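Local coordinates for protein cystatin-F (PDB 2CH9) that inhibits the cysteine proteases papain and cathepsin L, more weakly than other cystatins do, and forms a disulfide-linked homodimer, at residues 52-57 / 72-77; 68-73 / 106-111. All coordinates share one frame; numbering follows the deposited sequence. Where two conformers were deposited one is given.

Contact 1 of 2, residues 52-57 / 72-77; sequences KESRIT and EVEIGR
Glu72 meets Thr57 twice: its carbonyl O accepts the Thr57 amide, and its carboxylate OE1 takes the hydroxyl OG1 of Thr57 at 2.6 Å, on the anti side and somewhat out of the carboxylate plane. With CG anti to the backbone N (chi1 -173°), the chain starts out beside its own carbonyl carbon; the other oxygen, OE2, forms a salt bridge with Arg58. Val73 is the non-hydrogen-bonded partner of Ile56, its side chain on the face covered by helix 28-44. Glu74 contributes the largest share of the buried surface. Its side chain runs beside that of Arg55 in the same direction, and OE2 receives Arg55 NH2 at 2.7 Å on the syn side, while Arg55 NE reaches OE1 only weakly. The two planar groups are turned 69° apart, and Thr57 CG2 sits over the centre of one guanidinium face. In the backbone, Glu74 O faces two residues: it accepts Ser54 N at 2.6 Å and, weakly, Arg55 N at 3.3 Å. Ile75 pairs with Glu53 and sends CG2 to within 4.1 Å of Glu53 CA. Gly76 and Lys52 close the ladder with two reciprocal backbone bonds. Ser54 and Arg55 set against Glu74 make a classic beta bulge, here in the antiparallel hairpin of strands 49-63 and 67-78 that lies against the helix in the cystatin fold.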
ATOM      1  N   LYS A  52      20.675   8.679   6.786  1.00 52.82           N
ATOM      2  CA  LYS A  52      20.346   7.613   7.726  1.00 53.34           C
ATOM      3  C   LYS A  52      18.966   7.880   8.330  1.00 53.91           C
ATOM      4  O   LYS A  52      18.579   9.042   8.547  1.00 54.21           O
ATOM      5  CB  LYS A  52      21.419   7.554   8.822  1.00 53.26           C
ATOM      6  CG  LYS A  52      21.268   6.466   9.880  1.00 53.36           C
ATOM      7  CD  LYS A  52      22.403   6.557  10.888  1.00 53.23           C
ATOM      8  CE  LYS A  52      22.305   5.488  11.951  1.00 53.88           C
ATOM      9  NZ  LYS A  52      23.405   5.607  12.961  1.00 55.07           N
ATOM     10  N   GLU A  53      18.210   6.816   8.588  1.00 54.06           N
ATOM     11  CA  GLU A  53      16.905   6.983   9.222  1.00 53.99           C
ATOM     12  C   GLU A  53      17.113   7.671  10.582  1.00 54.10           C
ATOM     13  O   GLU A  53      18.006   7.290  11.352  1.00 53.34           O
ATOM     14  CB  GLU A  53      16.182   5.635   9.338  1.00 54.12           C
ATOM     15  CG  GLU A  53      16.713   4.659  10.415  1.00 54.58           C
ATOM     16  CD  GLU A  53      17.994   3.920  10.034  1.00 54.55           C
ATOM     17  OE1 GLU A  53      18.553   4.110   8.928  1.00 55.31           O
ATOM     18  OE2 GLU A  53      18.460   3.133  10.875  1.00 56.86           O
ATOM     19  N   SER A  54      16.327   8.714  10.853  1.00 54.17           N
ATOM     20  CA  SER A  54      16.478   9.452  12.106  1.00 54.34           C
ATOM     21  C   SER A  54      15.305   9.271  13.063  1.00 54.49           C
ATOM     22  O   SER A  54      15.481   9.378  14.270  1.00 54.62           O
ATOM     23  CB  SER A  54      16.766  10.942  11.860  1.00 54.38           C
ATOM     24  OG  SER A  54      15.670  11.609  11.258  1.00 54.92           O
ATOM     25  N   ARG A  55      14.116   8.994  12.530  1.00 54.75           N
ATOM     26  CA  ARG A  55      12.923   8.833  13.358  1.00 55.10           C
ATOM     27  C   ARG A  55      11.859   8.070  12.591  1.00 54.93           C
ATOM     28  O   ARG A  55      11.642   8.329  11.421  1.00 55.33           O
ATOM     29  CB  ARG A  55      12.389  10.207  13.799  1.00 55.01           C
ATOM     30  CG  ARG A  55      11.211  10.169  14.753  1.00 57.02           C
ATOM     31  CD  ARG A  55      11.089  11.481  15.547  1.00 59.95           C
ATOM     32  NE  ARG A  55      10.485  12.553  14.756  1.00 62.43           N
ATOM     33  CZ  ARG A  55       9.355  13.187  15.071  1.00 64.64           C
ATOM     34  NH1 ARG A  55       8.686  12.875  16.180  1.00 64.40           N
ATOM     35  NH2 ARG A  55       8.888  14.143  14.272  1.00 65.10           N
ATOM     36  N   ILE A  56      11.195   7.132  13.253  1.00 54.55           N
ATOM     37  CA  ILE A  56      10.070   6.436  12.652  1.00 54.03           C
ATOM     38  C   ILE A  56       8.839   6.863  13.423  1.00 54.10           C
ATOM     39  O   ILE A  56       8.693   6.524  14.600  1.00 53.63           O
ATOM     40  CB  ILE A  56      10.241   4.912  12.714  1.00 54.12           C
ATOM     41  CG1 ILE A  56      11.545   4.505  12.046  1.00 54.07           C
ATOM     42  CG2 ILE A  56       9.034   4.207  12.068  1.00 53.42           C
ATOM     43  CD1 ILE A  56      12.080   3.198  12.528  1.00 56.83           C
ATOM     44  N   THR A  57       7.964   7.622  12.767  1.00 53.75           N
ATOM     45  CA  THR A  57       6.831   8.222  13.463  1.00 53.56           C
ATOM     46  C   THR A  57       5.589   7.334  13.443  1.00 53.24           C
ATOM     47  O   THR A  57       4.829   7.310  14.410  1.00 52.21           O
ATOM     48  CB  THR A  57       6.509   9.641  12.935  1.00 53.67           C
ATOM     49  OG1 THR A  57       6.717   9.684  11.522  1.00 54.62           O
ATOM     50  CG2 THR A  57       7.435  10.654  13.571  1.00 54.07           C
ATOM     51  N   GLU A  72       6.251   5.687   7.991  1.00 55.45           N
ATOM     52  CA  GLU A  72       6.485   7.115   7.990  1.00 56.00           C
ATOM     53  C   GLU A  72       7.799   7.298   8.752  1.00 55.76           C
ATOM     54  O   GLU A  72       7.866   7.090   9.959  1.00 56.21           O
ATOM     55  CB  GLU A  72       5.335   7.846   8.688  1.00 55.58           C
ATOM     56  CG  GLU A  72       5.395   9.346   8.606  1.00 56.25           C
ATOM     57  CD  GLU A  72       4.245  10.003   9.359  1.00 57.53           C
ATOM     58  OE1 GLU A  72       4.255   9.999  10.622  1.00 61.32           O
ATOM     59  OE2 GLU A  72       3.322  10.530   8.698  1.00 58.94           O
ATOM     60  N   VAL A  73       8.838   7.683   8.027  1.00 55.56           N
ATOM     61  CA  VAL A  73      10.203   7.664   8.545  1.00 55.62           C
ATOM     62  C   VAL A  73      10.906   8.982   8.181  1.00 55.45           C
ATOM     63  O   VAL A  73      10.771   9.469   7.059  1.00 56.21           O
ATOM     64  CB  VAL A  73      10.982   6.414   8.013  0.50 55.46           C
ATOM     65  CG1 VAL A  73      10.730   6.193   6.526  0.50 55.86           C
ATOM     66  CG2 VAL A  73      12.478   6.504   8.317  0.50 55.45           C
ATOM     67  N   GLU A  74      11.585   9.595   9.143  1.00 54.69           N
ATOM     68  CA  GLU A  74      12.413  10.749   8.857  1.00 54.62           C
ATOM     69  C   GLU A  74      13.843  10.286   8.585  1.00 54.31           C
ATOM     70  O   GLU A  74      14.343   9.378   9.248  1.00 54.26           O
ATOM     71  CB  GLU A  74      12.368  11.761  10.001  1.00 54.33           C
ATOM     72  CG  GLU A  74      11.070  12.571  10.049  1.00 57.22           C
ATOM     73  CD  GLU A  74      10.892  13.333  11.348  1.00 60.21           C
ATOM     74  OE1 GLU A  74      11.907  13.673  12.004  1.00 62.33           O
ATOM     75  OE2 GLU A  74       9.729  13.604  11.722  1.00 63.03           O
ATOM     76  N   ILE A  75      14.483  10.893   7.591  1.00 53.70           N
ATOM     77  CA  ILE A  75      15.879  10.594   7.281  1.00 53.25           C
ATOM     78  C   ILE A  75      16.710  11.868   7.345  1.00 53.18           C
ATOM     79  O   ILE A  75      16.198  12.954   7.080  1.00 52.94           O
ATOM     80  CB  ILE A  75      16.036   9.902   5.913  1.00 53.23           C
ATOM     81  CG1 ILE A  75      15.600  10.827   4.767  1.00 53.18           C
ATOM     82  CG2 ILE A  75      15.236   8.585   5.888  1.00 52.44           C
ATOM     83  CD1 ILE A  75      15.990  10.305   3.397  1.00 51.24           C
ATOM     84  N   GLY A  76      17.980  11.732   7.718  1.00 52.57           N
ATOM     85  CA  GLY A  76      18.860  12.880   7.867  1.00 52.39           C
ATOM     86  C   GLY A  76      20.242  12.653   7.289  1.00 52.43           C
ATOM     87  O   GLY A  76      20.744  11.522   7.277  1.00 52.17           O
ATOM     88  N   ARG A  77      20.861  13.732   6.811  1.00 52.33           N
ATOM     89  CA  ARG A  77      22.204  13.651   6.248  1.00 52.24           C
ATOM     90  C   ARG A  77      23.225  13.354   7.344  1.00 52.14           C
ATOM     91  O   ARG A  77      23.196  13.973   8.407  1.00 52.10           O
ATOM     92  CB  ARG A  77      22.563  14.932   5.496  1.00 51.93           C
ATOM     93  CG  ARG A  77      23.882  14.824   4.744  1.00 51.81           C
ATOM     94  CD  ARG A  77      24.300  16.126   4.081  1.00 52.63           C
ATOM     95  NE  ARG A  77      23.630  16.357   2.800  1.00 52.74           N
ATOM     96  CZ  ARG A  77      22.963  17.464   2.485  1.00 55.05           C
ATOM     97  NH1 ARG A  77      22.876  18.470   3.349  1.00 55.42           N
ATOM     98  NH2 ARG A  77      22.390  17.577   1.292  1.00 54.87           N
TER

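Contact 2 of 2, residues 68-73 / 106-111; sequences KYMLEV and YSEVWV
Met70 and Tyr106 lie side by side and point the same way, the phenol oxygen OH coming within 3.3 Å of Met70 CB and 3.5 Å of Met70 CG. Nearer the backbone, the same ring sets CD1 3.2 Å from Leu71 O; the tyrosine thus touches both Met70 and Leu71. Its hydroxyl donates to the anti lone pair of Glu108 OE2, which steadies the glutamate whose CG packs against Met70 CG. Lys68 then reaches obliquely across to Glu108, with NZ 3.1 Å from OE1 in a salt bridge that arrives from above the carboxylate plane, 69° out of it. A water donating to Glu108 OE2 also accepts, weakly, from Lys68 NZ. These are two inner strands of the antiparallel cystatin sheet, whose other face wraps around helix 28-44. On that helix side, Leu71 CB rests 3.7 Å from Ser107 OG, a hydroxyl bonded to Ser37 of the helix, while Leu71 itself packs on Val30 and Ala33. Tyr69 has CG anti to the carbonyl carbon (chi1 -64°). Its ring atom CE2 lies 4.1 Å from Val111 CG2, which is at the ring edge, and its CB stands 4.3 Å from Val109 CB. The opposite face meets the second subunit, where Met70 packs on Met70 of the other chain and Tyr106 on its Gln62.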
ATOM      1  N   LYS A  68       4.963  -6.812   4.591  1.00 53.76           N
ATOM      2  CA  LYS A  68       5.037  -5.507   3.929  1.00 54.37           C
ATOM      3  C   LYS A  68       4.891  -4.412   4.978  1.00 54.70           C
ATOM      4  O   LYS A  68       3.865  -4.333   5.683  1.00 54.69           O
ATOM      5  CB  LYS A  68       3.940  -5.361   2.870  1.00 54.88           C
ATOM      6  CG  LYS A  68       4.073  -4.103   2.010  1.00 56.12           C
ATOM      7  CD  LYS A  68       2.777  -3.722   1.365  1.00 60.65           C
ATOM      8  CE  LYS A  68       3.025  -3.344  -0.078  1.00 64.53           C
ATOM      9  NZ  LYS A  68       1.940  -2.531  -0.687  1.00 66.04           N
ATOM     10  N   TYR A  69       5.924  -3.584   5.107  1.00 54.08           N
ATOM     11  CA  TYR A  69       5.895  -2.463   6.046  1.00 53.83           C
ATOM     12  C   TYR A  69       5.456  -1.212   5.343  1.00 53.99           C
ATOM     13  O   TYR A  69       5.870  -0.944   4.217  1.00 54.36           O
ATOM     14  CB  TYR A  69       7.257  -2.256   6.689  1.00 52.69           C
ATOM     15  CG  TYR A  69       7.670  -3.424   7.538  1.00 53.16           C
ATOM     16  CD1 TYR A  69       7.241  -3.537   8.866  1.00 51.12           C
ATOM     17  CD2 TYR A  69       8.448  -4.449   7.009  1.00 51.21           C
ATOM     18  CE1 TYR A  69       7.610  -4.626   9.637  1.00 52.62           C
ATOM     19  CE2 TYR A  69       8.814  -5.541   7.780  1.00 50.30           C
ATOM     20  CZ  TYR A  69       8.398  -5.621   9.081  1.00 52.59           C
ATOM     21  OH  TYR A  69       8.787  -6.703   9.826  1.00 53.76           O
ATOM     22  N   MET A  70       4.553  -0.469   5.966  1.00 54.39           N
ATOM     23  CA  MET A  70       4.204   0.855   5.467  1.00 54.90           C
ATOM     24  C   MET A  70       4.701   1.812   6.537  1.00 54.83           C
ATOM     25  O   MET A  70       4.215   1.765   7.670  1.00 54.94           O
ATOM     26  CB  MET A  70       2.688   0.983   5.267  1.00 54.82           C
ATOM     27  CG  MET A  70       2.140  -0.071   4.334  1.00 55.79           C
ATOM     28  SD  MET A  70       0.354  -0.091   4.280  1.00 57.01           S
ATOM     29  CE  MET A  70       0.104  -1.131   2.833  1.00 58.52           C
ATOM     30  N   LEU A  71       5.665   2.663   6.186  1.00 54.71           N
ATOM     31  CA  LEU A  71       6.401   3.437   7.184  1.00 55.01           C
ATOM     32  C   LEU A  71       6.369   4.923   6.908  1.00 55.58           C
ATOM     33  O   LEU A  71       6.437   5.358   5.762  1.00 55.89           O
ATOM     34  CB  LEU A  71       7.864   2.997   7.263  1.00 54.75           C
ATOM     35  CG  LEU A  71       8.225   1.533   7.474  1.00 54.50           C
ATOM     36  CD1 LEU A  71       9.729   1.426   7.538  1.00 52.43           C
ATOM     37  CD2 LEU A  71       7.600   0.958   8.765  1.00 52.32           C
ATOM     38  N   GLU A  72       6.251   5.687   7.991  1.00 55.45           N
ATOM     39  CA  GLU A  72       6.485   7.115   7.990  1.00 56.00           C
ATOM     40  C   GLU A  72       7.799   7.298   8.752  1.00 55.76           C
ATOM     41  O   GLU A  72       7.866   7.090   9.959  1.00 56.21           O
ATOM     42  CB  GLU A  72       5.335   7.846   8.688  1.00 55.58           C
ATOM     43  CG  GLU A  72       5.395   9.346   8.606  1.00 56.25           C
ATOM     44  CD  GLU A  72       4.245  10.003   9.359  1.00 57.53           C
ATOM     45  OE1 GLU A  72       4.255   9.999  10.622  1.00 61.32           O
ATOM     46  OE2 GLU A  72       3.322  10.530   8.698  1.00 58.94           O
ATOM     47  N   VAL A  73       8.838   7.683   8.027  1.00 55.56           N
ATOM     48  CA  VAL A  73      10.203   7.664   8.545  1.00 55.62           C
ATOM     49  C   VAL A  73      10.906   8.982   8.181  1.00 55.45           C
ATOM     50  O   VAL A  73      10.771   9.469   7.059  1.00 56.21           O
ATOM     51  CB  VAL A  73      10.982   6.414   8.013  0.50 55.46           C
ATOM     52  CG1 VAL A  73      10.730   6.193   6.526  0.50 55.86           C
ATOM     53  CG2 VAL A  73      12.478   6.504   8.317  0.50 55.45           C
ATOM     54  N   TYR A 106       7.627   8.585   3.097  1.00 54.49           N
ATOM     55  CA  TYR A 106       6.762   7.441   3.237  1.00 54.15           C
ATOM     56  C   TYR A 106       7.400   6.310   2.437  1.00 54.57           C
ATOM     57  O   TYR A 106       7.830   6.505   1.298  1.00 54.08           O
ATOM     58  CB  TYR A 106       5.350   7.737   2.711  1.00 53.87           C
ATOM     59  CG  TYR A 106       4.496   6.487   2.686  1.00 54.29           C
ATOM     60  CD1 TYR A 106       3.905   5.998   3.859  1.00 51.10           C
ATOM     61  CD2 TYR A 106       4.317   5.756   1.497  1.00 52.48           C
ATOM     62  CE1 TYR A 106       3.152   4.840   3.855  1.00 52.00           C
ATOM     63  CE2 TYR A 106       3.554   4.588   1.487  1.00 52.61           C
ATOM     64  CZ  TYR A 106       2.970   4.143   2.672  1.00 54.07           C
ATOM     65  OH  TYR A 106       2.214   2.998   2.675  1.00 55.42           O
ATOM     66  N   SER A 107       7.474   5.129   3.032  1.00 55.13           N
ATOM     67  CA  SER A 107       7.957   3.983   2.306  1.00 55.60           C
ATOM     68  C   SER A 107       7.114   2.726   2.502  1.00 55.49           C
ATOM     69  O   SER A 107       6.418   2.561   3.521  1.00 55.16           O
ATOM     70  CB  SER A 107       9.414   3.687   2.671  1.00 56.37           C
ATOM     71  OG  SER A 107       9.490   3.154   3.974  1.00 58.70           O
ATOM     72  N   GLU A 108       7.183   1.849   1.503  1.00 55.04           N
ATOM     73  CA  GLU A 108       6.700   0.480   1.630  1.00 54.24           C
ATOM     74  C   GLU A 108       7.886  -0.418   1.370  1.00 53.86           C
ATOM     75  O   GLU A 108       8.646  -0.199   0.417  1.00 53.23           O
ATOM     76  CB  GLU A 108       5.550   0.215   0.664  1.00 54.44           C
ATOM     77  CG  GLU A 108       4.291   0.954   1.091  1.00 55.64           C
ATOM     78  CD  GLU A 108       3.149   0.913   0.104  1.00 56.85           C
ATOM     79  OE1 GLU A 108       3.251   0.285  -0.988  1.00 59.05           O
ATOM     80  OE2 GLU A 108       2.118   1.536   0.431  1.00 58.37           O
ATOM     81  N   VAL A 109       8.060  -1.402   2.245  1.00 53.13           N
ATOM     82  CA  VAL A 109       9.209  -2.287   2.233  1.00 52.67           C
ATOM     83  C   VAL A 109       8.663  -3.696   2.393  1.00 52.91           C
ATOM     84  O   VAL A 109       7.948  -3.991   3.372  1.00 52.12           O
ATOM     85  CB  VAL A 109      10.138  -2.002   3.441  1.00 53.26           C
ATOM     86  CG1 VAL A 109      11.295  -2.977   3.473  1.00 53.01           C
ATOM     87  CG2 VAL A 109      10.637  -0.553   3.429  1.00 53.68           C
ATOM     88  N   TRP A 110       8.982  -4.562   1.438  1.00 51.85           N
ATOM     89  CA  TRP A 110       8.512  -5.942   1.460  1.00 52.20           C
ATOM     90  C   TRP A 110       9.669  -6.849   1.846  1.00 52.06           C
ATOM     91  O   TRP A 110      10.711  -6.848   1.178  1.00 51.57           O
ATOM     92  CB  TRP A 110       7.952  -6.339   0.087  1.00 52.88           C
ATOM     93  CG  TRP A 110       7.333  -7.724   0.039  1.00 53.32           C
ATOM     94  CD1 TRP A 110       6.388  -8.248   0.895  1.00 53.45           C
ATOM     95  CD2 TRP A 110       7.602  -8.746  -0.927  1.00 54.10           C
ATOM     96  NE1 TRP A 110       6.066  -9.528   0.518  1.00 51.92           N
ATOM     97  CE2 TRP A 110       6.792  -9.861  -0.596  1.00 54.64           C
ATOM     98  CE3 TRP A 110       8.433  -8.822  -2.048  1.00 53.67           C
ATOM     99  CZ2 TRP A 110       6.806 -11.046  -1.343  1.00 53.07           C
ATOM    100  CZ3 TRP A 110       8.449  -9.994  -2.783  1.00 54.19           C
ATOM    101  CH2 TRP A 110       7.634 -11.094  -2.428  1.00 54.09           C
ATOM    102  N   VAL A 111       9.506  -7.597   2.933  1.00 51.28           N
ATOM    103  CA  VAL A 111      10.593  -8.437   3.440  1.00 52.00           C
ATOM    104  C   VAL A 111      10.124  -9.880   3.526  1.00 52.56           C
ATOM    105  O   VAL A 111       9.070 -10.162   4.112  1.00 53.07           O
ATOM    106  CB  VAL A 111      11.109  -7.949   4.816  1.00 51.48           C
ATOM    107  CG1 VAL A 111      12.334  -8.749   5.266  1.00 50.43           C
ATOM    108  CG2 VAL A 111      11.429  -6.458   4.761  1.00 51.43           C
TER
HETATM  109  O   HOH W   1       0.212  -0.076  -0.579  0.50 62.08           O

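Overall arrangement
Both contacts draw on strand 67-78, which pairs with strand 49-63 in contact 1 and with strand 102-112 in contact 2; Glu72 and Val73 belong to both. Contact 2 is largely buried, one face packed on helix 28-44 and several residues of the other meeting the second subunit, whereas contact 1 is only partly buried and includes two exposed residues. Their ion pairs differ accordingly. Arg55 with Glu74 lies toward the surface, beside the beta bulge that shifts the register. Lys68 with Glu108 belongs to the subunit-facing side of a regular ladder, where a tyrosine hydroxyl and a water share the carboxylate. Against the helix both combine apolar packing with a polar tie, Glu53 to Arg35 in contact 1 and Ser107 to Ser37 in contact 2.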